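Local coordinates for MdbA protein (Corynebacterium diphtheriae, PDB 5C00) that acts as a thiol-disulfide oxidoreductase, probably forming disulfide bonds in exported proteins, and is essential for viability, pilus assembly, toxin production and virulence, at residues F53-A59 and L123-K128; K99-A103 and W134-F139; A40-K46 and N75-V79; E20-F24 and T70-E74; V64-M69 and I199-V203. All blocks are in the same frame, centred on the assembly; numbering follows the deposited sequence.

Interaction 1 of 5, residues F53-A59 and L123-K128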
# COMPACT_ATOMS: atom_id res chain seq x y z
N PHE A 53 -0.09 3.25 6.73
CA PHE A 53 -1.08 2.28 7.21
C PHE A 53 -1.73 2.63 8.58
O PHE A 53 -2.71 1.99 8.96
CB PHE A 53 -0.53 0.90 7.25
CG PHE A 53 -0.52 0.21 5.90
CD1 PHE A 53 -1.70 -0.36 5.42
CD2 PHE A 53 0.64 0.13 5.14
CE1 PHE A 53 -1.73 -1.00 4.20
CE2 PHE A 53 0.59 -0.49 3.90
CZ PHE A 53 -0.57 -1.07 3.45
N SER A 54 -1.24 3.65 9.29
CA SER A 54 -1.90 4.08 10.52
C SER A 54 -2.72 5.35 10.33
O SER A 54 -3.21 5.91 11.30
CB SER A 54 -0.89 4.29 11.64
OG SER A 54 -0.18 3.08 11.84
N CYS A 55 -2.84 5.81 9.10
CA CYS A 55 -3.50 7.08 8.79
C CYS A 55 -5.01 6.90 8.51
O CYS A 55 -5.38 6.28 7.53
CB CYS A 55 -2.77 7.68 7.61
SG CYS A 55 -3.54 9.12 6.92
N PRO A 56 -5.87 7.44 9.38
CA PRO A 56 -7.31 7.22 9.20
C PRO A 56 -7.84 7.87 7.95
O PRO A 56 -8.72 7.32 7.30
CB PRO A 56 -7.98 7.83 10.45
CG PRO A 56 -6.89 8.45 11.24
CD PRO A 56 -5.55 8.05 10.68
N HIS A 57 -7.29 9.02 7.57
CA HIS A 57 -7.79 9.68 6.38
C HIS A 57 -7.27 8.99 5.11
O HIS A 57 -7.89 9.11 4.08
CB HIS A 57 -7.53 11.19 6.40
CG HIS A 57 -8.36 11.92 7.42
ND1 HIS A 57 -7.91 13.06 8.07
CD2 HIS A 57 -9.59 11.66 7.92
CE1 HIS A 57 -8.84 13.46 8.92
NE2 HIS A 57 -9.87 12.63 8.85
N CYS A 58 -6.19 8.22 5.20
CA CYS A 58 -5.75 7.37 4.07
C CYS A 58 -6.74 6.25 3.86
O CYS A 58 -7.12 5.96 2.75
CB CYS A 58 -4.38 6.70 4.30
SG CYS A 58 -3.00 7.85 4.24
N ALA A 59 -7.23 5.67 4.95
CA ALA A 59 -8.28 4.65 4.83
C ALA A 59 -9.56 5.25 4.26
O ALA A 59 -10.20 4.69 3.38
CB ALA A 59 -8.53 4.04 6.16
N LEU A 123 -5.89 -4.16 5.60
CA LEU A 123 -5.15 -3.42 6.59
C LEU A 123 -5.63 -1.98 6.75
O LEU A 123 -5.71 -1.51 7.87
CB LEU A 123 -3.63 -3.42 6.29
CG LEU A 123 -2.97 -4.81 6.26
CD1 LEU A 123 -1.48 -4.60 6.10
CD2 LEU A 123 -3.27 -5.69 7.45
N MSE A 124 -6.00 -1.31 5.65
CA MSE A 124 -6.66 -0.02 5.72
C MSE A 124 -8.07 -0.07 6.27
O MSE A 124 -8.44 0.78 7.13
CB MSE A 124 -6.68 0.64 4.34
CG MSE A 124 -5.27 0.99 3.94
SE MSE A 124 -4.57 2.55 4.94
CE MSE A 124 -2.91 2.76 3.95
N LYS A 125 -8.89 -1.02 5.83
CA LYS A 125 -10.25 -1.09 6.31
C LYS A 125 -10.31 -1.35 7.80
O LYS A 125 -11.15 -0.77 8.47
CB LYS A 125 -11.05 -2.18 5.59
CG LYS A 125 -12.46 -2.35 6.15
CD LYS A 125 -13.15 -3.59 5.63
CE LYS A 125 -14.56 -3.71 6.21
NZ LYS A 125 -15.43 -4.30 5.18
N GLU A 126 -9.46 -2.25 8.30
CA GLU A 126 -9.48 -2.61 9.72
C GLU A 126 -8.51 -1.83 10.63
O GLU A 126 -8.27 -2.18 11.79
CB GLU A 126 -9.29 -4.10 9.84
CG GLU A 126 -10.41 -4.89 9.16
CD GLU A 126 -11.79 -4.67 9.73
OE1 GLU A 126 -11.98 -3.93 10.73
OE2 GLU A 126 -12.75 -5.30 9.16
N GLN A 127 -7.96 -0.77 10.09
CA GLN A 127 -6.92 -0.03 10.74
C GLN A 127 -7.19 0.21 12.19
O GLN A 127 -6.34 -0.01 13.06
CB GLN A 127 -6.84 1.32 10.02
CG GLN A 127 -5.82 2.24 10.53
CD GLN A 127 -5.84 3.52 9.73
OE1 GLN A 127 -6.39 4.50 10.18
NE2 GLN A 127 -5.34 3.48 8.47
N LYS A 128 -8.40 0.66 12.50
CA LYS A 128 -8.74 0.96 13.90
C LYS A 128 -8.74 -0.21 14.85
O LYS A 128 -8.48 -0.03 16.02
CB LYS A 128 -10.03 1.77 13.98
CG LYS A 128 -9.80 3.27 13.82
CD LYS A 128 -8.66 3.66 12.85
CE LYS A 128 -7.81 4.84 13.34
NZ LYS A 128 -6.35 4.73 13.00
O HOH W 1 -3.36 -0.62 9.34

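Interaction 2 of 5, residues K99-A103 and W134-F139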
# COMPACT_ATOMS: atom_id res chain seq x y z
N LYS A 99 5.13 -2.14 10.88
CA LYS A 99 4.69 -3.54 10.84
C LYS A 99 3.73 -3.84 9.67
O LYS A 99 3.92 -4.81 8.90
CB LYS A 99 4.09 -3.95 12.17
CG LYS A 99 5.11 -4.16 13.26
CD LYS A 99 4.43 -4.52 14.58
CE LYS A 99 5.47 -4.97 15.61
NZ LYS A 99 6.30 -3.85 16.10
N ALA A 100 2.73 -2.99 9.49
CA ALA A 100 1.75 -3.13 8.43
C ALA A 100 2.42 -2.90 7.07
O ALA A 100 2.22 -3.67 6.12
CB ALA A 100 0.63 -2.12 8.66
N GLY A 101 3.21 -1.84 6.98
CA GLY A 101 3.83 -1.46 5.72
C GLY A 101 4.85 -2.49 5.29
O GLY A 101 4.90 -2.86 4.12
N ALA A 102 5.62 -3.02 6.22
CA ALA A 102 6.62 -4.01 5.85
C ALA A 102 5.98 -5.39 5.53
O ALA A 102 6.49 -6.12 4.68
CB ALA A 102 7.63 -4.15 6.94
N ALA A 103 4.85 -5.72 6.17
CA ALA A 103 4.09 -6.95 5.83
C ALA A 103 3.54 -6.87 4.40
O ALA A 103 3.73 -7.77 3.59
CB ALA A 103 2.97 -7.18 6.82
N TRP A 134 -2.15 -5.72 16.92
CA TRP A 134 -1.49 -6.79 16.14
C TRP A 134 0.03 -6.69 16.22
O TRP A 134 0.60 -5.58 16.22
CB TRP A 134 -1.90 -6.75 14.67
CG TRP A 134 -3.27 -7.25 14.38
CD1 TRP A 134 -4.29 -7.40 15.25
CD2 TRP A 134 -3.81 -7.49 13.09
NE1 TRP A 134 -5.41 -7.81 14.59
CE2 TRP A 134 -5.13 -7.88 13.26
CE3 TRP A 134 -3.27 -7.46 11.81
CZ2 TRP A 134 -5.95 -8.17 12.18
CZ3 TRP A 134 -4.07 -7.78 10.75
CH2 TRP A 134 -5.39 -8.13 10.93
N GLY A 135 0.67 -7.85 16.28
CA GLY A 135 2.09 -7.98 16.12
C GLY A 135 2.40 -8.64 14.82
O GLY A 135 1.49 -8.98 14.05
N ASP A 136 3.68 -8.89 14.57
CA ASP A 136 4.10 -9.45 13.30
C ASP A 136 3.46 -10.79 12.94
O ASP A 136 3.21 -11.05 11.77
CB ASP A 136 5.63 -9.57 13.28
CG ASP A 136 6.34 -8.18 13.24
OD1 ASP A 136 5.80 -7.21 12.65
OD2 ASP A 136 7.46 -8.08 13.83
N ASN A 137 3.17 -11.62 13.92
CA ASN A 137 2.59 -12.93 13.62
C ASN A 137 1.13 -12.77 13.21
O ASN A 137 0.61 -13.63 12.52
CB ASN A 137 2.74 -13.89 14.80
CG ASN A 137 4.15 -14.46 14.90
OD1 ASN A 137 4.67 -15.07 13.98
ND2 ASN A 137 4.76 -14.26 16.01
N ASP A 138 0.48 -11.68 13.66
CA ASP A 138 -0.88 -11.40 13.24
C ASP A 138 -0.88 -10.95 11.80
O ASP A 138 -1.67 -11.44 10.99
CB ASP A 138 -1.50 -10.36 14.16
CG ASP A 138 -1.53 -10.83 15.61
OD1 ASP A 138 -2.32 -11.78 15.94
OD2 ASP A 138 -0.73 -10.31 16.41
N PHE A 139 -0.01 -10.01 11.46
CA PHE A 139 0.09 -9.62 10.06
C PHE A 139 0.39 -10.82 9.16
O PHE A 139 -0.12 -10.93 8.02
CB PHE A 139 1.14 -8.53 9.90
CG PHE A 139 0.71 -7.21 10.47
CD1 PHE A 139 -0.17 -6.41 9.77
CD2 PHE A 139 1.17 -6.76 11.69
CE1 PHE A 139 -0.59 -5.19 10.28
CE2 PHE A 139 0.76 -5.54 12.21
CZ PHE A 139 -0.10 -4.74 11.50
O HOH W 2 5.03 -7.04 10.03

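Interaction 3 of 5, residues A40-K46 and N75-V79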
# COMPACT_ATOMS: atom_id res chain seq x y z
N ALA A 40 0.29 -1.18 -20.19
CA ALA A 40 0.04 0.20 -19.87
C ALA A 40 0.53 1.05 -21.03
O ALA A 40 1.51 0.72 -21.69
CB ALA A 40 0.75 0.58 -18.59
N LYS A 41 -0.19 2.13 -21.27
CA LYS A 41 0.18 3.07 -22.30
C LYS A 41 1.49 3.74 -21.90
O LYS A 41 1.71 4.09 -20.73
CB LYS A 41 -0.91 4.10 -22.49
CG LYS A 41 -2.25 3.47 -22.84
CD LYS A 41 -3.37 4.48 -22.73
CE LYS A 41 -4.72 3.83 -23.01
NZ LYS A 41 -5.81 4.82 -22.79
N LYS A 42 2.36 3.94 -22.89
CA LYS A 42 3.57 4.71 -22.66
C LYS A 42 3.27 6.15 -22.23
O LYS A 42 4.11 6.75 -21.57
CB LYS A 42 4.45 4.70 -23.90
CG LYS A 42 5.28 3.44 -24.05
CD LYS A 42 6.52 3.48 -23.17
CE LYS A 42 7.75 2.94 -23.91
NZ LYS A 42 8.97 2.97 -23.07
N ASP A 43 2.10 6.68 -22.55
CA ASP A 43 1.68 8.02 -22.09
C ASP A 43 0.70 8.05 -20.87
O ASP A 43 0.03 9.05 -20.60
CB ASP A 43 1.01 8.76 -23.24
CG ASP A 43 -0.41 8.30 -23.48
OD1 ASP A 43 -0.65 7.08 -23.43
OD2 ASP A 43 -1.29 9.16 -23.72
N ALA A 44 0.60 6.94 -20.17
CA ALA A 44 -0.20 6.89 -18.96
C ALA A 44 0.30 7.95 -17.99
O ALA A 44 1.48 8.24 -17.94
CB ALA A 44 -0.08 5.51 -18.33
N LYS A 45 -0.58 8.51 -17.18
CA LYS A 45 -0.14 9.48 -16.18
C LYS A 45 0.51 8.76 -15.01
O LYS A 45 0.02 7.71 -14.60
CB LYS A 45 -1.31 10.37 -15.76
CG LYS A 45 -1.84 11.21 -16.94
CD LYS A 45 -2.34 12.58 -16.50
CE LYS A 45 -2.24 13.62 -17.62
NZ LYS A 45 -2.69 13.08 -18.94
N LYS A 46 1.65 9.28 -14.54
CA LYS A 46 2.36 8.69 -13.41
C LYS A 46 1.85 9.29 -12.11
O LYS A 46 1.87 10.49 -11.92
CB LYS A 46 3.85 8.92 -13.53
CG LYS A 46 4.45 8.11 -14.66
CD LYS A 46 5.80 8.68 -15.11
CE LYS A 46 6.12 8.29 -16.55
NZ LYS A 46 7.05 9.29 -17.14
N ASN A 75 -7.33 -0.15 -17.11
CA ASN A 75 -7.45 0.49 -18.44
C ASN A 75 -6.17 0.97 -19.07
O ASN A 75 -6.14 1.35 -20.26
CB ASN A 75 -8.30 1.74 -18.33
CG ASN A 75 -9.74 1.44 -18.18
OD1 ASN A 75 -10.14 0.29 -18.32
ND2 ASN A 75 -10.54 2.46 -17.89
N GLY A 76 -5.08 1.02 -18.30
CA GLY A 76 -3.80 1.48 -18.83
C GLY A 76 -3.62 2.99 -18.85
O GLY A 76 -2.64 3.50 -19.40
N ASP A 77 -4.53 3.72 -18.17
CA ASP A 77 -4.53 5.19 -18.17
C ASP A 77 -3.63 5.83 -17.12
O ASP A 77 -3.21 7.00 -17.28
CB ASP A 77 -5.96 5.73 -17.94
CG ASP A 77 -6.90 5.43 -19.13
OD1 ASP A 77 -6.42 5.47 -20.28
OD2 ASP A 77 -8.10 5.14 -18.89
N ILE A 78 -3.41 5.14 -16.01
CA ILE A 78 -2.48 5.58 -14.99
C ILE A 78 -1.56 4.47 -14.54
O ILE A 78 -1.93 3.30 -14.63
CB ILE A 78 -3.21 6.15 -13.77
CG1 ILE A 78 -4.08 5.12 -13.06
CG2 ILE A 78 -4.07 7.29 -14.22
CD1 ILE A 78 -4.69 5.66 -11.80
N VAL A 79 -0.37 4.85 -14.12
CA VAL A 79 0.56 3.97 -13.43
C VAL A 79 0.72 4.53 -12.03
O VAL A 79 1.05 5.69 -11.88
CB VAL A 79 1.88 3.91 -14.18
CG1 VAL A 79 2.93 3.15 -13.38
CG2 VAL A 79 1.63 3.21 -15.51

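Interaction 4 of 5, residues E20-F24 and T70-E74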
# COMPACT_ATOMS: atom_id res chain seq x y z
N GLU A 20 -11.13 -9.58 -3.93
CA GLU A 20 -11.49 -8.93 -5.19
C GLU A 20 -10.52 -9.39 -6.25
O GLU A 20 -9.34 -9.54 -5.99
CB GLU A 20 -11.45 -7.40 -5.03
CG GLU A 20 -11.42 -6.59 -6.33
CD GLU A 20 -11.36 -5.08 -6.10
OE1 GLU A 20 -10.97 -4.62 -4.99
OE2 GLU A 20 -11.67 -4.33 -7.05
N SER A 21 -11.03 -9.65 -7.44
CA SER A 21 -10.22 -10.02 -8.58
C SER A 21 -9.66 -8.72 -9.17
O SER A 21 -10.40 -7.78 -9.33
CB SER A 21 -11.13 -10.67 -9.60
OG SER A 21 -10.44 -10.97 -10.77
N VAL A 22 -8.39 -8.72 -9.58
CA VAL A 22 -7.80 -7.54 -10.23
C VAL A 22 -6.98 -8.06 -11.38
O VAL A 22 -6.48 -9.17 -11.32
CB VAL A 22 -6.89 -6.73 -9.29
CG1 VAL A 22 -7.71 -6.13 -8.14
CG2 VAL A 22 -5.74 -7.59 -8.76
N SER A 23 -6.91 -7.30 -12.46
CA SER A 23 -6.20 -7.78 -13.63
C SER A 23 -4.88 -7.05 -13.87
O SER A 23 -4.22 -7.30 -14.88
CB SER A 23 -7.06 -7.63 -14.85
OG SER A 23 -7.45 -6.27 -15.00
N PHE A 24 -4.50 -6.14 -12.97
CA PHE A 24 -3.26 -5.40 -13.12
C PHE A 24 -2.09 -6.20 -12.60
O PHE A 24 -2.28 -7.23 -11.94
CB PHE A 24 -3.34 -3.99 -12.48
CG PHE A 24 -3.74 -3.97 -11.03
CD1 PHE A 24 -2.85 -4.39 -10.04
CD2 PHE A 24 -4.99 -3.53 -10.63
CE1 PHE A 24 -3.21 -4.35 -8.69
CE2 PHE A 24 -5.34 -3.49 -9.28
CZ PHE A 24 -4.45 -3.92 -8.32
N THR A 70 -8.43 1.46 -9.37
CA THR A 70 -8.24 0.13 -9.95
C THR A 70 -8.67 0.09 -11.42
O THR A 70 -7.98 -0.42 -12.26
CB THR A 70 -9.04 -0.93 -9.15
OG1 THR A 70 -8.69 -0.86 -7.77
CG2 THR A 70 -8.78 -2.32 -9.66
N LYS A 71 -9.83 0.66 -11.72
CA LYS A 71 -10.31 0.68 -13.10
C LYS A 71 -9.40 1.43 -14.04
O LYS A 71 -9.15 1.00 -15.16
CB LYS A 71 -11.73 1.24 -13.21
CG LYS A 71 -12.77 0.47 -12.41
CD LYS A 71 -12.77 -1.04 -12.69
CE LYS A 71 -12.22 -1.88 -11.55
NZ LYS A 71 -12.41 -3.38 -11.65
N ALA A 72 -8.87 2.54 -13.58
CA ALA A 72 -8.01 3.37 -14.40
C ALA A 72 -6.66 2.71 -14.63
O ALA A 72 -6.07 2.84 -15.71
CB ALA A 72 -7.82 4.74 -13.72
N ILE A 73 -6.18 2.01 -13.61
CA ILE A 73 -4.99 1.20 -13.73
C ILE A 73 -5.28 0.07 -14.71
O ILE A 73 -4.51 -0.13 -15.63
CB ILE A 73 -4.51 0.59 -12.39
CG1 ILE A 73 -4.10 1.67 -11.37
CG2 ILE A 73 -3.34 -0.32 -12.62
CD1 ILE A 73 -3.99 1.13 -9.95
N GLU A 74 -6.38 -0.66 -14.55
CA GLU A 74 -6.62 -1.81 -15.44
C GLU A 74 -6.79 -1.36 -16.90
O GLU A 74 -6.39 -2.08 -17.81
CB GLU A 74 -7.81 -2.65 -14.95
CG GLU A 74 -7.51 -3.40 -13.70
CD GLU A 74 -8.74 -4.03 -13.04
OE1 GLU A 74 -9.83 -3.49 -13.27
OE2 GLU A 74 -8.60 -5.00 -12.24
O HOH W 3 -11.13 -5.01 -9.87

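Interaction 5 of 5, residues V64-M69 and I199-V203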
# COMPACT_ATOMS: atom_id res chain seq x y z
N VAL A 64 -13.10 5.77 -1.03
CA VAL A 64 -13.68 6.52 -2.12
C VAL A 64 -12.97 6.28 -3.45
O VAL A 64 -13.61 6.18 -4.47
CB VAL A 64 -13.69 8.03 -1.80
CG1 VAL A 64 -14.14 8.85 -3.00
CG2 VAL A 64 -14.59 8.30 -0.59
N THR A 65 -11.65 6.22 -3.47
CA THR A 65 -10.93 6.26 -4.73
C THR A 65 -10.28 4.93 -5.14
O THR A 65 -9.83 4.81 -6.29
CB THR A 65 -9.87 7.38 -4.74
OG1 THR A 65 -8.82 7.14 -3.80
CG2 THR A 65 -10.53 8.72 -4.42
N ASP A 66 -10.20 3.93 -4.25
CA ASP A 66 -9.58 2.64 -4.64
C ASP A 66 -10.27 1.99 -5.84
O ASP A 66 -9.62 1.48 -6.75
CB ASP A 66 -9.55 1.65 -3.49
CG ASP A 66 -8.37 1.86 -2.55
OD1 ASP A 66 -7.43 2.69 -2.81
OD2 ASP A 66 -8.37 1.16 -1.52
N GLY A 67 -11.59 2.02 -5.85
CA GLY A 67 -12.35 1.44 -6.93
C GLY A 67 -12.06 2.08 -8.27
O GLY A 67 -11.64 1.39 -9.20
N PRO A 68 -12.28 3.38 -8.39
CA PRO A 68 -11.96 4.04 -9.65
C PRO A 68 -10.50 3.95 -10.01
O PRO A 68 -10.18 3.78 -11.20
CB PRO A 68 -12.35 5.50 -9.44
CG PRO A 68 -13.14 5.54 -8.20
CD PRO A 68 -12.99 4.26 -7.46
N MSE A 69 -9.62 4.00 -9.01
CA MSE A 69 -8.17 3.88 -9.27
C MSE A 69 -7.90 2.55 -9.92
O MSE A 69 -7.15 2.51 -10.89
CB MSE A 69 -7.34 4.03 -7.98
CG MSE A 69 -5.83 3.91 -8.25
SE MSE A 69 -4.83 3.99 -6.56
CE MSE A 69 -5.28 2.19 -6.03
N ILE A 199 -9.49 16.27 -3.85
CA ILE A 199 -8.72 15.04 -3.73
C ILE A 199 -9.59 13.79 -3.94
O ILE A 199 -9.10 12.79 -4.44
CB ILE A 199 -7.98 14.98 -2.37
CG1 ILE A 199 -6.98 13.83 -2.33
CG2 ILE A 199 -8.93 14.90 -1.21
CD1 ILE A 199 -5.81 14.04 -3.25
N GLU A 200 -10.86 13.86 -3.57
CA GLU A 200 -11.77 12.74 -3.77
C GLU A 200 -11.95 12.39 -5.23
O GLU A 200 -12.38 11.26 -5.56
CB GLU A 200 -13.15 13.02 -3.20
CG GLU A 200 -13.17 13.04 -1.70
CD GLU A 200 -14.58 13.18 -1.14
OE1 GLU A 200 -15.54 12.65 -1.74
OE2 GLU A 200 -14.72 13.81 -0.07
N THR A 201 -11.63 13.33 -6.11
CA THR A 201 -11.81 13.12 -7.53
C THR A 201 -10.48 13.05 -8.27
O THR A 201 -10.44 13.29 -9.46
CB THR A 201 -12.70 14.23 -8.15
OG1 THR A 201 -12.00 15.47 -8.24
CG2 THR A 201 -13.92 14.43 -7.33
N TRP A 202 -9.41 12.70 -7.56
CA TRP A 202 -8.10 12.71 -8.18
C TRP A 202 -8.02 11.78 -9.39
O TRP A 202 -7.30 12.08 -10.32
CB TRP A 202 -6.99 12.41 -7.16
CG TRP A 202 -6.86 11.00 -6.67
CD1 TRP A 202 -7.31 10.48 -5.51
CD2 TRP A 202 -6.15 9.94 -7.34
NE1 TRP A 202 -6.93 9.14 -5.41
CE2 TRP A 202 -6.20 8.81 -6.51
CE3 TRP A 202 -5.45 9.87 -8.54
CZ2 TRP A 202 -5.60 7.60 -6.85
CZ3 TRP A 202 -4.84 8.66 -8.89
CH2 TRP A 202 -4.93 7.54 -8.05
N VAL A 203 -8.73 10.65 -9.35
CA VAL A 203 -8.64 9.69 -10.44
C VAL A 203 -9.27 10.31 -11.71
O VAL A 203 -8.67 10.23 -12.81
CB VAL A 203 -9.32 8.35 -10.08
CG1 VAL A 203 -9.23 7.38 -11.27
CG2 VAL A 203 -8.69 7.72 -8.82

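Interaction 1 of 5, residues F53-A59 and L123-K128
Met-124, modelled as selenomethionine, crosses Phe-53 at about a right angle and lays its methyl over one face of the ring, near the rim, with CE 3.7 Å from Phe-53 CD1. The selenium sits oblique to the same ring, a Met-aromatic contact; a bend at chi2 (-74°) turns the chain this way. Leu-123 CB adds 3.7 Å packing on Phe-53 CE1, and Ala-59 CB rests 3.4 Å from Met-124 O.

Outward of this apolar centre, Gln-127 reaches in fully extended, with CG anti to the backbone N (chi1 -180°). Its NE2 donates to Cys-55 O at 3.0 Å, lying above the carbonyl plane of the acceptor, and weakly to Phe-53 O. Cys-55 O also receives the N-H of Ala-59. A water donates to both Phe-53 O (2.7 Å) and Leu-123 O. On the exposed side Lys-128 NZ donates to Gln-127 OE1 (2.8 Å), so both ends of the amide are held, which should restrain its rotation.

The loop gripped here includes Cys-55, at the N-cap, and runs on to Cys-58, a CxxC pair opening a helix as in the active site of thioredoxin-fold, DsbA-like oxidoreductases.

Interaction 2 of 5, residues K99-A103 and W134-F139
Phe-139 spreads one face of its ring over the peptide that joins Lys-99 to Ala-100, with Lys-99 C above the ring centre and Ala-100 N nearer the rim. Ala-100 CA makes an off-centre CH-pi contact, 4.1 Å from the centroid of the Phe-139 ring. Lys-99 CB lies 3.7 Å from Phe-139 CE2, while Ala-100 CB is equally close to Phe-139 CE1, and Ala-103 CB meets Phe-139 CB at 3.8 Å. Trp-134 takes the opposite face of Phe-139, coming edge-on with its CE3; its own indole carries Asp-138 CB over one face. The first torsion of Phe-139, -71°, places CG beside the backbone N and anti to the carbonyl carbon, from where the ring meets the helix 96-109.

Beside the ring, the alkyl chain of Lys-99 crosses Asp-136 at about a right angle, with CG 3.2 Å from Asp-136 OD1. The charged ends do not meet: Lys-99 NZ pairs with Asp-94, and Asp-136 OD2 with Lys-162. A water donates to both Lys-99 O and Asp-136 OD1, each at 2.7 Å. At the start of the second helix, Gly-135, the N-cap residue, donates its N-H almost straight (169°) to the anti lone pair of Asp-138 OD2.

The two helices are therefore joined by aromatic and aliphatic packing with one water bridge, while the charges of the contact are directed to partners beyond it.

Interaction 3 of 5, residues A40-K46 and N75-V79
Lys-41 and Asp-77 form a salt bridge, with NZ 2.7 Å from OD1 and approaching nearly along the C-O bond of the carboxylate. The two side chains run alongside one another and point the same way; the lysine is extended beyond CG, and its methylenes pass over Gly-76 O on their way to the acid. Two backbone bonds then start the parallel pairing of the strands: Lys-45 N donates to Asp-77 O at 3.0 Å, and Val-79 N to Lys-45 O at 2.9 Å, the latter at 167°. A weak bond from Lys-41 N to Gly-76 O extends the backbone link beyond the strands. Close CA-H...O contacts, Ala-44 CA to Asp-77 O (3.4 Å) and Ile-78 CA to Lys-45 O (3.3 Å), fill in between.

Gly-76 has positive phi (83°) and ends the preceding helix in a Schellman motif. Across from it, a type I turn from Lys-41 to Ala-44 brings the chain back to the strand start. Apolar packing is carried by alanine and valine methyls: Val-79 CG2 lies 4.0 Å from Ala-44 CB and 4.1 Å from Ala-40 CB, and Ala-44 CB also rests on Gly-76 O.

Lys-45 pairs with Ile-78 and Lys-46 with Val-79 at the entry of the beta-alpha-beta unit formed by strand 45-52, helix 56-74 and strand 78-85. Ile-78 turns to Met-69, Ala-72 and Ile-73 of that helix and to Ala-206 of helix 202-207, while Lys-46 bonds to Asp-191, just past strand 187-190.

Interaction 4 of 5, residues E20-F24 and T70-E74
Phe-24 and Glu-74 bury the most surface here, with Thr-70 next. The methyl CG2 of Thr-70 meets the edge of the Phe-24 ring in its plane, 3.7 Å from CE2, the two side chains crossing at about a right angle. Glu-74 CG reaches the same edge, 4.0 Å from Phe-24 CD2, while Ile-73 CG2 packs against Phe-24 CB at 3.7 Å. Val-22, from the same loop, sets its CB over one face of the ring, near the perimeter. Chi1 of 55° sets CG between the backbone N and the carbonyl carbon, from where the ring edge meets Thr-70 and Glu-74.

The carboxylate of Glu-74 works in two directions. OE2 accepts the N-H of Ser-23 at 2.9 Å, on the anti side and 29° out of the carboxylate plane; OE1 takes Lys-71 NZ at 3.0 Å in a salt bridge from the syn side. Farther out, a water accepts from Lys-71 NZ and lies 3.0 Å from Glu-20 OE2.

The loop before strand 25-29 is fastened to the last turn of helix 56-74. Glu-20 and Val-22 bond to helix 113-125, through Trp-117, Asn-118 and Glu-114, and Phe-24 and Ile-73 both touch Leu-35 of strand 32-36.

Interaction 5 of 5, residues V64-M69 and I199-V203
Trp-202 and Thr-65 meet at the tight side of a helix-helix contact of the thioredoxin fold, where helix 202-207 lies against helix 56-74. The indole NE1 gives a weak bond to Thr-65 OG1, 3.2 Å long and bent to 143°, with the hydroxyl oxygen oblique to the indole; Thr-65 OG1 is also bonded to Leu-61 O. Farther round the indole, Met-69, a selenomethionine, presents its selenium at the ring edge in its plane, 3.7 Å from Trp-202 CZ2, a Met-aromatic contact. Val-203 lays its own CG2 over the indole face, and the same methyl packs 4.0 Å from Met-69 CB.

The other side is looser. Exposed Pro-68 offers CB to Val-203 CG1 at 4.1 Å, and it sits in a kink where the N of Gly-67 and of Pro-68 make no bond to the turn before. Val-64 and Glu-200, both exposed, meet more loosely: Val-64 CG1 lies 3.9 Å from Glu-200 O. That carbonyl is approached more closely by the buried threonine: with chi1 66° the Thr-65 hydroxyl sits between its backbone N and carbonyl carbon, while CG2 is turned to Glu-200 O at 3.3 Å.

Overall arrangement
From the N terminus, interaction 4 opens first, at 20-24, and closes at 70-74; interaction 3 opens within it and closes just after, at 75-79, so the two cross and touch. Interaction 1 starts at 53-59 and crosses both on its way to 123-128. Interaction 5, from 64-69 to 199-203, crosses all three and closes the longest loop. Interaction 2, opening at 99-103, crosses interaction 1, lies wholly within the loop of interaction 5, and follows 3 and 4 in series. Helix 56-74 serves interactions 1, 4 and 5, tying the N-terminal loop, the C-terminal helix and helices 113-125 and 127-130 to one element, while interactions 1 and 2 share packing through Phe-53, Ala-100 and Leu-123.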